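Local coordinates for ralf, proline/betaine transporter (Legionella pneumophila, PDB 4D7Q), which probably acts as a guanine nucleotide exchange factor, studied here as an engineered chimera of a Legionella Sec7 domain and a Rickettsia capping domain, at residues L106-A110 / K298-Q302; Y139-Q144 / K255-F261; I146-D151 / F288-F292. The protein carries 2 engineered substitutions. Residues are numbered along the deposited sequence.

Contact 1 of 3, residues L106-A110 / K298-Q302; sequences LPGEA and KIIIQ
Residues 106-110 form the loop of the Legionella Sec7 part that leads into helix 110-127, while 298-302 belong to strand 297-303 of the Rickettsia capping part; the interface joins parts taken from two different proteins, so its pairing cannot be read as natural. The closest backbone register pairs Glu109 with Ile300, CA to CA 8.3 Å, so the gap is bridged by side chains from an extended strand whose alternation directs the CA-to-CB bonds of Lys298, Ile300 and Gln302 toward the loop. Leu106 and Pro107 are in polyproline II-like conformation (phi/psi -73/142 and -71/157), and Gly108 then turns (-101/10), offering its carbonyl to the strand. Lys298, with chi1 at 89° and the remaining torsions trans, stretches out to donate a 2.7 Å hydrogen bond from NZ to Gly108 O; Tyr283 adds a cation-pi contact to the lysine. The sequence LPGEA matches the loop that carries the glutamic finger in Sec7 exchange factors, so a capping strand placed against it is consistent with a cover over the exchange site. Glu109, at the N-cap position, takes an m,t rotamer and reaches the strand with its side chain: CG lies 3.8 Å from Ile300 CD1, and OE1 accepts a weak hydrogen bond from Gln302 NE2 at 3.3 Å (140° at the hydrogen). Water 1 donates to Glu109 OE1 (2.9 Å) and to Gln302 OE1 (2.5 Å). Both polar ends have further partners: Glu109 takes a hydrogen bond from Gln281 and a salt bridge from Lys112, and Gln302 donates to the carbonyl of Pro207.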
loop_
_atom_site.group_PDB
_atom_site.type_symbol
_atom_site.label_atom_id
_atom_site.label_comp_id
_atom_site.label_asym_id
_atom_site.label_seq_id
_atom_site.Cartn_x
_atom_site.Cartn_y
_atom_site.Cartn_z
ATOM N N LEU A 106 2.455 -2.161 -7.498
ATOM C CA LEU A 106 2.052 -2.310 -6.127
ATOM C C LEU A 106 2.485 -1.162 -5.233
ATOM O O LEU A 106 3.547 -0.636 -5.390
ATOM C CB LEU A 106 2.531 -3.627 -5.550
ATOM C CG LEU A 106 2.053 -4.921 -6.170
ATOM C CD1 LEU A 106 2.886 -6.093 -5.773
ATOM C CD2 LEU A 106 0.625 -5.179 -5.776
ATOM N N PRO A 107 1.637 -0.774 -4.304
ATOM C CA PRO A 107 1.978 0.367 -3.424
ATOM C C PRO A 107 3.093 -0.014 -2.446
ATOM O O PRO A 107 3.302 -1.213 -2.169
ATOM C CB PRO A 107 0.659 0.663 -2.687
ATOM C CG PRO A 107 -0.102 -0.600 -2.721
ATOM C CD PRO A 107 0.298 -1.328 -3.989
ATOM N N GLY A 108 3.799 1.009 -1.963
ATOM C CA GLY A 108 4.889 0.852 -1.004
ATOM C C GLY A 108 4.482 1.178 0.420
ATOM O O GLY A 108 5.340 1.308 1.290
ATOM N N GLU A 109 3.168 1.349 0.657
ATOM C CA GLU A 109 2.589 1.630 1.978
ATOM C C GLU A 109 1.927 0.368 2.491
ATOM O O GLU A 109 1.232 -0.305 1.723
ATOM C CB GLU A 109 1.589 2.785 1.916
ATOM C CG GLU A 109 2.265 4.112 1.633
ATOM C CD GLU A 109 1.280 5.179 1.228
ATOM O OE1 GLU A 109 0.428 5.564 2.062
ATOM O OE2 GLU A 109 1.295 5.548 0.036
ATOM N N ALA A 110 2.219 -0.008 3.752
ATOM C CA ALA A 110 1.734 -1.263 4.331
ATOM C C ALA A 110 0.203 -1.408 4.300
ATOM O O ALA A 110 -0.295 -2.468 3.923
ATOM C CB ALA A 110 2.231 -1.416 5.754
ATOM N N LYS A 298 12.577 3.490 6.353
ATOM C CA LYS A 298 11.995 4.563 5.567
ATOM C C LYS A 298 10.834 5.221 6.320
ATOM O O LYS A 298 10.201 4.608 7.198
ATOM C CB LYS A 298 11.577 4.076 4.140
ATOM C CG LYS A 298 10.145 3.525 4.048
ATOM C CD LYS A 298 9.709 3.147 2.639
ATOM C CE LYS A 298 8.495 2.230 2.745
ATOM N NZ LYS A 298 8.005 1.825 1.405
ATOM N N ILE A 299 10.591 6.493 5.990
ATOM C CA ILE A 299 9.476 7.273 6.499
ATOM C C ILE A 299 8.718 7.896 5.337
ATOM O O ILE A 299 9.332 8.321 4.350
ATOM C CB ILE A 299 9.814 8.284 7.636
ATOM C CG1 ILE A 299 10.836 9.340 7.191
ATOM C CG2 ILE A 299 10.227 7.571 8.948
ATOM C CD1 ILE A 299 10.786 10.646 8.055
ATOM N N ILE A 300 7.386 7.913 5.446
ATOM C CA ILE A 300 6.501 8.520 4.450
ATOM C C ILE A 300 5.647 9.579 5.166
ATOM O O ILE A 300 4.899 9.252 6.103
ATOM C CB ILE A 300 5.649 7.477 3.668
ATOM C CG1 ILE A 300 6.566 6.486 2.857
ATOM C CG2 ILE A 300 4.635 8.187 2.730
ATOM C CD1 ILE A 300 5.852 5.187 2.354
ATOM N N ILE A 301 5.747 10.846 4.702
ATOM C CA ILE A 301 5.000 11.968 5.280
ATOM C C ILE A 301 3.939 12.482 4.317
ATOM O O ILE A 301 4.239 12.818 3.172
ATOM C CB ILE A 301 5.931 13.105 5.809
ATOM C CG1 ILE A 301 7.032 12.549 6.739
ATOM C CG2 ILE A 301 5.130 14.236 6.508
ATOM C CD1 ILE A 301 8.333 12.540 6.106
ATOM N N GLN A 302 2.696 12.566 4.791
ATOM C CA GLN A 302 1.604 13.032 3.939
ATOM C C GLN A 302 0.667 13.971 4.647
ATOM O O GLN A 302 0.370 13.721 5.814
ATOM C CB GLN A 302 0.755 11.836 3.422
ATOM C CG GLN A 302 1.521 10.827 2.543
ATOM C CD GLN A 302 0.739 9.554 2.287
ATOM O OE1 GLN A 302 -0.356 9.349 2.821
ATOM N NE2 GLN A 302 1.262 8.674 1.430
HETATM O O HOH W 1 -1.756 7.471 2.051
#

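Contact 2 of 3, residues Y139-Q144 / K255-F261; sequences YLLAFQ and KTFLSKF
Two helical segments lie side by side, 139-144 of the Legionella Sec7 part and 256-261 of the Rickettsia capping part, pointing nearly the same way (13° between axes, closest approach 11.7 Å). CA atoms are nearest at Phe143-Phe261 (7.2 Å) and Leu140-Phe257 (9.0 Å). Phe257, chi1 trans, is the chief bump: its ring enters the hollow bounded by Tyr139, Leu140 and Phe143, with CE1 3.5 Å from Tyr139 CE2 and CE2 3.5 Å from Leu140 CD1. Its edge meets the face of Phe143 in an offset edge-to-face pair (centroids 5.7 Å, planes 77°). Conversely, Phe143 (chi1 -90°) fits between Phe257, Leu258 and Phe261; its CB sits over the Phe261 face, 3.9 Å from the centroid, a CH-pi contact. At the margin, water 2 donates to Tyr139 OH (2.7 Å) and accepts from Lys255 NZ (2.9 Å), both of which also pair with Asp114. With no direct hydrogen bond across, the aromatic cluster implies adhesion governed by ring shape and apolar burial.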
loop_
_atom_site.group_PDB
_atom_site.type_symbol
_atom_site.label_atom_id
_atom_site.label_comp_id
_atom_site.label_asym_id
_atom_site.label_seq_id
_atom_site.Cartn_x
_atom_site.Cartn_y
_atom_site.Cartn_z
ATOM N N TYR A 139 -5.468 -15.193 3.492
ATOM C CA TYR A 139 -4.660 -14.007 3.822
ATOM C C TYR A 139 -3.262 -14.385 4.378
ATOM O O TYR A 139 -2.231 -13.879 3.916
ATOM C CB TYR A 139 -5.482 -13.138 4.786
ATOM C CG TYR A 139 -4.759 -11.929 5.330
ATOM C CD1 TYR A 139 -4.798 -10.709 4.659
ATOM C CD2 TYR A 139 -4.038 -12.000 6.527
ATOM C CE1 TYR A 139 -4.172 -9.575 5.184
ATOM C CE2 TYR A 139 -3.409 -10.875 7.058
ATOM C CZ TYR A 139 -3.478 -9.665 6.384
ATOM O OH TYR A 139 -2.852 -8.563 6.901
ATOM N N LEU A 140 -3.245 -15.321 5.338
ATOM C CA LEU A 140 -2.041 -15.860 5.960
ATOM C C LEU A 140 -1.148 -16.545 4.909
ATOM O O LEU A 140 0.060 -16.279 4.865
ATOM C CB LEU A 140 -2.434 -16.844 7.089
ATOM C CG LEU A 140 -1.199 -17.458 7.816
ATOM C CD1 LEU A 140 -0.800 -16.629 9.005
ATOM C CD2 LEU A 140 -1.451 -18.867 8.248
ATOM N N LEU A 141 -1.759 -17.409 4.058
ATOM C CA LEU A 141 -1.070 -18.100 2.970
ATOM C C LEU A 141 -0.528 -17.102 1.971
ATOM O O LEU A 141 0.584 -17.300 1.492
ATOM C CB LEU A 141 -2.046 -18.998 2.197
ATOM C CG LEU A 141 -2.365 -20.382 2.725
ATOM C CD1 LEU A 141 -3.443 -21.006 1.861
ATOM C CD2 LEU A 141 -1.119 -21.286 2.764
ATOM N N ALA A 142 -1.325 -16.063 1.617
ATOM C CA ALA A 142 -0.896 -15.052 0.640
ATOM C C ALA A 142 0.398 -14.356 1.035
ATOM O O ALA A 142 1.328 -14.303 0.223
ATOM C CB ALA A 142 -1.993 -14.030 0.376
ATOM N N PHE A 143 0.462 -13.827 2.264
ATOM C CA PHE A 143 1.672 -13.174 2.771
ATOM C C PHE A 143 2.848 -14.153 2.849
ATOM O O PHE A 143 3.983 -13.776 2.530
ATOM C CB PHE A 143 1.420 -12.473 4.120
ATOM C CG PHE A 143 0.977 -11.037 3.935
ATOM C CD1 PHE A 143 1.891 -10.050 3.560
ATOM C CD2 PHE A 143 -0.369 -10.683 4.051
ATOM C CE1 PHE A 143 1.469 -8.736 3.336
ATOM C CE2 PHE A 143 -0.782 -9.358 3.850
ATOM C CZ PHE A 143 0.140 -8.400 3.495
ATOM N N GLN A 144 2.575 -15.415 3.210
ATOM C CA GLN A 144 3.646 -16.418 3.258
ATOM C C GLN A 144 4.220 -16.683 1.875
ATOM O O GLN A 144 5.438 -16.834 1.759
ATOM C CB GLN A 144 3.177 -17.753 3.869
ATOM C CG GLN A 144 4.347 -18.663 4.327
ATOM C CD GLN A 144 5.120 -18.066 5.496
ATOM O OE1 GLN A 144 4.573 -17.358 6.358
ATOM N NE2 GLN A 144 6.419 -18.315 5.547
ATOM N N LYS A 255 -1.469 -3.636 13.085
ATOM C CA LYS A 255 -1.709 -5.018 13.499
ATOM C C LYS A 255 -0.330 -5.669 13.460
ATOM O O LYS A 255 0.462 -5.350 12.577
ATOM C CB LYS A 255 -2.649 -5.724 12.524
ATOM C CG LYS A 255 -4.060 -5.131 12.562
ATOM C CD LYS A 255 -4.853 -5.437 11.305
ATOM C CE LYS A 255 -4.304 -4.741 10.086
ATOM N NZ LYS A 255 -4.298 -5.671 8.947
ATOM N N THR A 256 -0.013 -6.488 14.451
ATOM C CA THR A 256 1.305 -7.133 14.584
ATOM C C THR A 256 1.702 -7.966 13.391
ATOM O O THR A 256 2.867 -7.937 12.989
ATOM C CB THR A 256 1.372 -7.936 15.885
ATOM O OG1 THR A 256 0.150 -8.658 15.999
ATOM C CG2 THR A 256 1.543 -7.046 17.097
ATOM N N PHE A 257 0.731 -8.696 12.808
ATOM C CA PHE A 257 0.958 -9.528 11.626
ATOM C C PHE A 257 1.490 -8.626 10.482
ATOM O O PHE A 257 2.581 -8.864 9.978
ATOM C CB PHE A 257 -0.341 -10.293 11.235
ATOM C CG PHE A 257 -0.189 -11.164 10.002
ATOM C CD1 PHE A 257 -0.215 -10.607 8.725
ATOM C CD2 PHE A 257 0.031 -12.532 10.119
ATOM C CE1 PHE A 257 -0.004 -11.409 7.579
ATOM C CE2 PHE A 257 0.228 -13.330 8.974
ATOM C CZ PHE A 257 0.151 -12.766 7.708
ATOM N N LEU A 258 0.749 -7.566 10.126
ATOM C CA LEU A 258 1.139 -6.623 9.076
ATOM C C LEU A 258 2.535 -5.997 9.309
ATOM O O LEU A 258 3.321 -5.930 8.386
ATOM C CB LEU A 258 0.062 -5.534 8.896
ATOM C CG LEU A 258 0.252 -4.573 7.685
ATOM C CD1 LEU A 258 0.243 -5.326 6.371
ATOM C CD2 LEU A 258 -0.825 -3.527 7.666
ATOM N N SER A 259 2.815 -5.544 10.543
ATOM C CA SER A 259 4.090 -4.978 10.971
ATOM C C SER A 259 5.265 -5.932 10.642
ATOM O O SER A 259 6.307 -5.488 10.163
ATOM C CB SER A 259 4.049 -4.721 12.474
ATOM O OG SER A 259 5.095 -3.831 12.827
ATOM N N LYS A 260 5.093 -7.244 10.927
ATOM C CA LYS A 260 6.120 -8.252 10.681
ATOM C C LYS A 260 6.385 -8.436 9.195
ATOM O O LYS A 260 7.536 -8.540 8.804
ATOM C CB LYS A 260 5.730 -9.594 11.315
ATOM C CG LYS A 260 5.868 -9.586 12.831
ATOM C CD LYS A 260 5.414 -10.924 13.391
ATOM C CE LYS A 260 5.632 -11.042 14.880
ATOM N NZ LYS A 260 5.178 -12.378 15.334
ATOM N N PHE A 261 5.332 -8.427 8.376
ATOM C CA PHE A 261 5.465 -8.640 6.936
ATOM C C PHE A 261 5.848 -7.419 6.127
ATOM O O PHE A 261 6.227 -7.554 4.969
ATOM C CB PHE A 261 4.218 -9.378 6.372
ATOM C CG PHE A 261 4.259 -10.889 6.563
ATOM C CD1 PHE A 261 4.927 -11.701 5.661
ATOM C CD2 PHE A 261 3.635 -11.490 7.654
ATOM C CE1 PHE A 261 4.970 -13.091 5.840
ATOM C CE2 PHE A 261 3.675 -12.880 7.832
ATOM C CZ PHE A 261 4.342 -13.673 6.928
HETATM O O HOH W 2 -2.694 -8.065 9.552
#

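Contact 3 of 3, residues I146-D151 / F288-F292; sequences IMLNTD and FSRWF
Phe288 begins the capping-part segment in loop conformation, its ring beside the Legionella Sec7 helix 135-152: CD1 is 3.4 Å from Met147 SD, and the sulfur lies 4.5 Å from the centroid, 60° off the normal, an oblique Met-aromatic contact. Phe261 of helix 256-262 stacks on the Phe288 ring. The short helix 290-293 follows. Arg290, chi1 trans, folds its guanidinium back to Asp151 in a bidentate salt bridge, NH1 to OD1 at 3.0 Å and NH2 to OD2 at 3.1 Å; NH1 also pairs with a bound buffer molecule. The helix met here carries the sequence IMLNTD, from the region that helps form the Arf-binding groove in Sec7 domains, so occupancy of this face by a capping domain is consistent with autoinhibition, although this particular pairing is engineered. Trp291 (chi1 60°, p) comes closest in backbone terms, its CA 6.2 Å from that of Met147. Ile146 CG2 stands over the six-membered ring of Trp291, 3.4 Å from the centroid and 2° off the normal, a CH-pi contact; Met147 CB is 3.3 Å from Trp291 NE1, and Thr150 CG2 touches Trp291 CB at 3.4 Å.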
loop_
_atom_site.group_PDB
_atom_site.type_symbol
_atom_site.label_atom_id
_atom_site.label_comp_id
_atom_site.label_asym_id
_atom_site.label_seq_id
_atom_site.Cartn_x
_atom_site.Cartn_y
_atom_site.Cartn_z
ATOM N N ILE A 146 4.084 -14.807 -0.940
ATOM C CA ILE A 146 4.825 -13.665 -1.467
ATOM C C ILE A 146 6.277 -13.674 -0.938
ATOM O O ILE A 146 7.229 -13.520 -1.714
ATOM C CB ILE A 146 4.124 -12.333 -1.085
ATOM C CG1 ILE A 146 2.740 -12.180 -1.777
ATOM C CG2 ILE A 146 5.050 -11.138 -1.437
ATOM C CD1 ILE A 146 1.821 -10.998 -1.109
ATOM N N MET A 147 6.420 -13.798 0.396
ATOM C CA MET A 147 7.716 -13.757 1.060
ATOM C C MET A 147 8.590 -14.916 0.619
ATOM O O MET A 147 9.754 -14.684 0.272
ATOM C CB MET A 147 7.570 -13.732 2.590
ATOM C CG MET A 147 8.928 -13.811 3.301
ATOM S SD MET A 147 8.790 -13.945 5.084
ATOM C CE MET A 147 8.271 -15.583 5.265
ATOM N N LEU A 148 8.042 -16.160 0.655
ATOM C CA LEU A 148 8.778 -17.353 0.225
ATOM C C LEU A 148 9.177 -17.272 -1.247
ATOM O O LEU A 148 10.339 -17.542 -1.588
ATOM C CB LEU A 148 8.007 -18.635 0.523
ATOM C CG LEU A 148 8.722 -19.985 0.192
ATOM C CD1 LEU A 148 10.008 -20.188 1.041
ATOM C CD2 LEU A 148 7.762 -21.178 0.389
ATOM N N ASN A 149 8.234 -16.902 -2.117
ATOM C CA ASN A 149 8.539 -16.775 -3.551
ATOM C C ASN A 149 9.678 -15.801 -3.810
ATOM O O ASN A 149 10.589 -16.135 -4.552
ATOM C CB ASN A 149 7.301 -16.427 -4.371
ATOM C CG ASN A 149 7.597 -16.350 -5.844
ATOM O OD1 ASN A 149 7.965 -15.303 -6.333
ATOM N ND2 ASN A 149 7.519 -17.466 -6.566
ATOM N N THR A 150 9.664 -14.636 -3.152
ATOM C CA THR A 150 10.706 -13.632 -3.294
ATOM C C THR A 150 12.088 -14.213 -2.932
ATOM O O THR A 150 13.059 -14.014 -3.666
ATOM C CB THR A 150 10.365 -12.367 -2.470
ATOM O OG1 THR A 150 9.021 -11.960 -2.719
ATOM C CG2 THR A 150 11.279 -11.205 -2.791
ATOM N N ASP A 151 12.178 -14.900 -1.790
ATOM C CA ASP A 151 13.451 -15.469 -1.343
ATOM C C ASP A 151 13.938 -16.645 -2.158
ATOM O O ASP A 151 15.131 -16.695 -2.463
ATOM C CB ASP A 151 13.394 -15.819 0.153
ATOM C CG ASP A 151 13.577 -14.613 1.053
ATOM O OD1 ASP A 151 13.723 -13.481 0.519
ATOM O OD2 ASP A 151 13.619 -14.797 2.283
ATOM N N PHE A 288 9.743 -10.495 8.796
ATOM C CA PHE A 288 9.222 -10.928 7.505
ATOM C C PHE A 288 9.038 -9.834 6.436
ATOM O O PHE A 288 8.258 -9.983 5.557
ATOM C CB PHE A 288 7.903 -11.651 7.692
ATOM C CG PHE A 288 7.964 -12.816 8.634
ATOM C CD1 PHE A 288 8.916 -13.782 8.496
ATOM C CD2 PHE A 288 7.047 -12.933 9.641
ATOM C CE1 PHE A 288 8.965 -14.830 9.369
ATOM C CE2 PHE A 288 7.089 -13.961 10.511
ATOM C CZ PHE A 288 8.043 -14.927 10.368
ATOM N N SER A 289 9.784 -8.755 6.527
ATOM C CA SER A 289 9.552 -7.583 5.716
ATOM C C SER A 289 10.463 -7.298 4.510
ATOM O O SER A 289 10.221 -6.373 3.781
ATOM C CB SER A 289 9.501 -6.366 6.610
ATOM O OG SER A 289 10.707 -6.082 7.209
ATOM N N ARG A 290 11.517 -8.066 4.338
ATOM C CA ARG A 290 12.537 -7.716 3.385
ATOM C C ARG A 290 12.013 -7.616 1.971
ATOM O O ARG A 290 12.419 -6.776 1.224
ATOM C CB ARG A 290 13.723 -8.674 3.462
ATOM C CG ARG A 290 15.021 -8.155 2.918
ATOM C CD ARG A 290 16.238 -9.003 3.208
ATOM N NE ARG A 290 15.957 -10.333 3.684
ATOM C CZ ARG A 290 15.540 -11.333 2.936
ATOM N NH1 ARG A 290 15.388 -11.201 1.644
ATOM N NH2 ARG A 290 15.305 -12.489 3.497
ATOM N N TRP A 291 11.078 -8.468 1.617
ATOM C CA TRP A 291 10.653 -8.403 0.224
ATOM C C TRP A 291 9.862 -7.130 -0.054
ATOM O O TRP A 291 9.791 -6.667 -1.192
ATOM C CB TRP A 291 9.817 -9.632 -0.138
ATOM C CG TRP A 291 8.580 -9.783 0.693
ATOM C CD1 TRP A 291 8.410 -10.608 1.767
ATOM C CD2 TRP A 291 7.340 -9.088 0.520
ATOM N NE1 TRP A 291 7.140 -10.470 2.273
ATOM C CE2 TRP A 291 6.463 -9.542 1.525
ATOM C CE3 TRP A 291 6.885 -8.125 -0.386
ATOM C CZ2 TRP A 291 5.159 -9.068 1.649
ATOM C CZ3 TRP A 291 5.589 -7.655 -0.261
ATOM C CH2 TRP A 291 4.742 -8.127 0.749
ATOM N N PHE A 292 9.267 -6.569 0.994
ATOM C CA PHE A 292 8.475 -5.341 0.864
ATOM C C PHE A 292 9.303 -4.089 1.051
ATOM O O PHE A 292 9.124 -3.114 0.322
ATOM C CB PHE A 292 7.337 -5.339 1.909
ATOM C CG PHE A 292 6.373 -4.178 1.780
ATOM C CD1 PHE A 292 5.435 -4.135 0.743
ATOM C CD2 PHE A 292 6.427 -3.106 2.664
ATOM C CE1 PHE A 292 4.551 -3.056 0.625
ATOM C CE2 PHE A 292 5.524 -2.044 2.554
ATOM C CZ PHE A 292 4.588 -2.037 1.548
#

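All three contacts join the Sec7 part to the capping part, but at different depths. Contact 1 is buried, about 7 Å from the centre of the chain; contact 2 is partly buried at about 13 Å; contact 3 lies at the surface, at about 15 Å. Contacts 2 and 3 use successive turns of helix 135-152, with centres about 11 Å apart, and bury similar areas (388 and 380 Å²), against 171 Å² for contact 1. Their capping segments are tied by Lys260 O to Phe288 N, a probable hydrogen bond of 2.9 Å. Direct polar links characterise contact 1, aromatic rings contact 2, and contact 3 mixes rings with an ion pair. Phe292 CZ, 3.4 Å from Gly108 C, connects contacts 1 and 3.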